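Protein (merozoite surface protein 1) (Plasmodium cynomolgi, PDB 1B9W) probably takes part in merozoite egress from and invasion of host erythrocytes, this fragment being its C-terminal pair of EGF-like domains. Local coordinates at residues C18-Y21 with T25-W28. Sequence-based numbering, arbitrary orientation.
Sequences CYRY and TEEW
E26 OE2 accepts two N-H groups: R20 NH1, at 2.8 Å in a salt bridge, and the backbone N of I8. The arginine donates in the plane of its guanidinium. It meets OE2 from above the carboxylate, 46° out of that plane, and the two flat groups stand almost perpendicular. R20 has CG anti to its backbone N (chi1 174°) and runs out extended to NE; the guanidinium then turns across, so that NH1 reaches back to OE2. D9 OD2 binds the same NH1 in a second salt bridge. The other carboxylate oxygen, E26 OE1, is held by T10 OG1 and the backbone N of D9.

On the other face of the hairpin, Y21 OH donates to E27 OE1 at 2.9 Å, on the anti side but 34° out of the carboxylate plane. E27 CB lies at the edge of the Y21 ring, 3.7 Å from CE2. The tyrosine ring and the carboxylate are only moderately tilted. One face of the Y21 ring takes Y19 CD2, offset toward the rim. E27 OE2 forms a salt bridge with R29, so E27 has a partner at each oxygen.

Y19 and E27 form an antiparallel hydrogen-bonded pair: Y19 N to E27 O and E27 N to Y19 O are both 3.0 Å. Y21 N bonds to T25 O at 2.9 Å, where the chain turns between strands 16-20 and 26-30. C18 and W28 are a non-hydrogen-bonded pair, with CB atoms 4.2 Å apart. C18 SG is disulfide-bonded to C7.

The hairpin of strands 16-20 and 26-30 belongs to the first EGF-like domain. R20 is paired with two carboxylates and E26 with R20 and three further donors, which would probably keep both groups ionised and tie the hairpin to the N-terminal segment beside C7.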
loop_
_atom_site.group_PDB
_atom_site.type_symbol
_atom_site.label_atom_id
_atom_site.label_comp_id
_atom_site.label_asym_id
_atom_site.label_seq_id
_atom_site.Cartn_x
_atom_site.Cartn_y
_atom_site.Cartn_z
ATOM N N CYS A 18 2.437 5.546 4.210
ATOM C CA CYS A 18 3.038 4.916 5.385
ATOM C C CYS A 18 1.914 4.769 6.448
ATOM O O CYS A 18 1.024 5.611 6.462
ATOM C CB CYS A 18 4.138 5.825 5.967
ATOM S SG CYS A 18 5.076 5.187 7.332
ATOM N N TYR A 19 1.961 3.680 7.151
ATOM C CA TYR A 19 1.003 3.365 8.192
ATOM C C TYR A 19 1.723 3.039 9.489
ATOM O O TYR A 19 2.668 2.267 9.538
ATOM C CB TYR A 19 0.150 2.163 7.823
ATOM C CG TYR A 19 -1.071 1.909 8.680
ATOM C CD1 TYR A 19 -2.280 2.526 8.416
ATOM C CD2 TYR A 19 -0.949 1.030 9.756
ATOM C CE1 TYR A 19 -3.406 2.286 9.202
ATOM C CE2 TYR A 19 -2.092 0.789 10.527
ATOM C CZ TYR A 19 -3.275 1.401 10.247
ATOM O OH TYR A 19 -4.378 1.147 11.055
ATOM N N ARG A 20 1.238 3.649 10.623
ATOM C CA ARG A 20 1.873 3.325 11.916
ATOM C C ARG A 20 0.938 2.428 12.727
ATOM O O ARG A 20 -0.260 2.716 12.848
ATOM C CB ARG A 20 2.018 4.656 12.754
ATOM C CG ARG A 20 2.555 4.281 14.175
ATOM C CD ARG A 20 2.616 5.682 14.906
ATOM N NE ARG A 20 3.253 5.447 16.217
ATOM C CZ ARG A 20 4.520 5.477 16.505
ATOM N NH1 ARG A 20 5.498 5.683 15.612
ATOM N NH2 ARG A 20 4.883 5.185 17.756
ATOM N N TYR A 21 1.359 1.211 13.065
ATOM C CA TYR A 21 0.495 0.228 13.655
ATOM C C TYR A 21 0.371 0.469 15.190
ATOM O O TYR A 21 1.238 1.169 15.713
ATOM C CB TYR A 21 1.130 -1.143 13.463
ATOM C CG TYR A 21 1.130 -1.546 11.975
ATOM C CD1 TYR A 21 -0.027 -2.111 11.437
ATOM C CD2 TYR A 21 2.262 -1.382 11.202
ATOM C CE1 TYR A 21 -0.027 -2.528 10.092
ATOM C CE2 TYR A 21 2.257 -1.781 9.864
ATOM C CZ TYR A 21 1.116 -2.358 9.339
ATOM O OH TYR A 21 1.144 -2.780 8.010
ATOM N N THR A 25 5.261 0.171 15.389
ATOM C CA THR A 25 6.121 0.019 14.196
ATOM C C THR A 25 5.489 0.759 13.035
ATOM O O THR A 25 4.280 1.009 13.023
ATOM C CB THR A 25 6.266 -1.460 13.782
ATOM O OG1 THR A 25 4.962 -1.937 13.432
ATOM C CG2 THR A 25 6.865 -2.337 14.849
ATOM N N GLU A 26 6.286 1.123 12.020
ATOM C CA GLU A 26 5.745 1.826 10.893
ATOM C C GLU A 26 6.163 1.031 9.596
ATOM O O GLU A 26 7.307 0.609 9.594
ATOM C CB GLU A 26 6.394 3.227 10.795
ATOM C CG GLU A 26 5.763 4.026 11.979
ATOM C CD GLU A 26 6.182 5.477 12.016
ATOM O OE1 GLU A 26 7.064 5.939 11.266
ATOM O OE2 GLU A 26 5.502 6.171 12.841
ATOM N N GLU A 27 5.228 1.068 8.683
ATOM C CA GLU A 27 5.637 0.364 7.394
ATOM C C GLU A 27 5.260 1.306 6.298
ATOM O O GLU A 27 4.160 1.815 6.217
ATOM C CB GLU A 27 4.845 -0.945 7.286
ATOM C CG GLU A 27 5.253 -1.648 5.948
ATOM C CD GLU A 27 4.419 -2.890 5.736
ATOM O OE1 GLU A 27 3.658 -3.308 6.629
ATOM O OE2 GLU A 27 4.568 -3.499 4.644
ATOM N N TRP A 28 6.203 1.528 5.337
ATOM C CA TRP A 28 5.880 2.323 4.187
ATOM C C TRP A 28 5.823 1.317 2.942
ATOM O O TRP A 28 6.487 0.305 3.039
ATOM C CB TRP A 28 6.930 3.398 3.917
ATOM C CG TRP A 28 8.356 2.959 3.798
ATOM C CD1 TRP A 28 9.302 2.835 4.777
ATOM C CD2 TRP A 28 9.026 2.589 2.571
ATOM N NE1 TRP A 28 10.505 2.420 4.264
ATOM C CE2 TRP A 28 10.329 2.253 2.890
ATOM C CE3 TRP A 28 8.554 2.513 1.239
ATOM C CZ2 TRP A 28 11.265 1.813 1.941
ATOM C CZ3 TRP A 28 9.494 2.095 0.276
ATOM C CH2 TRP A 28 10.794 1.745 0.645
#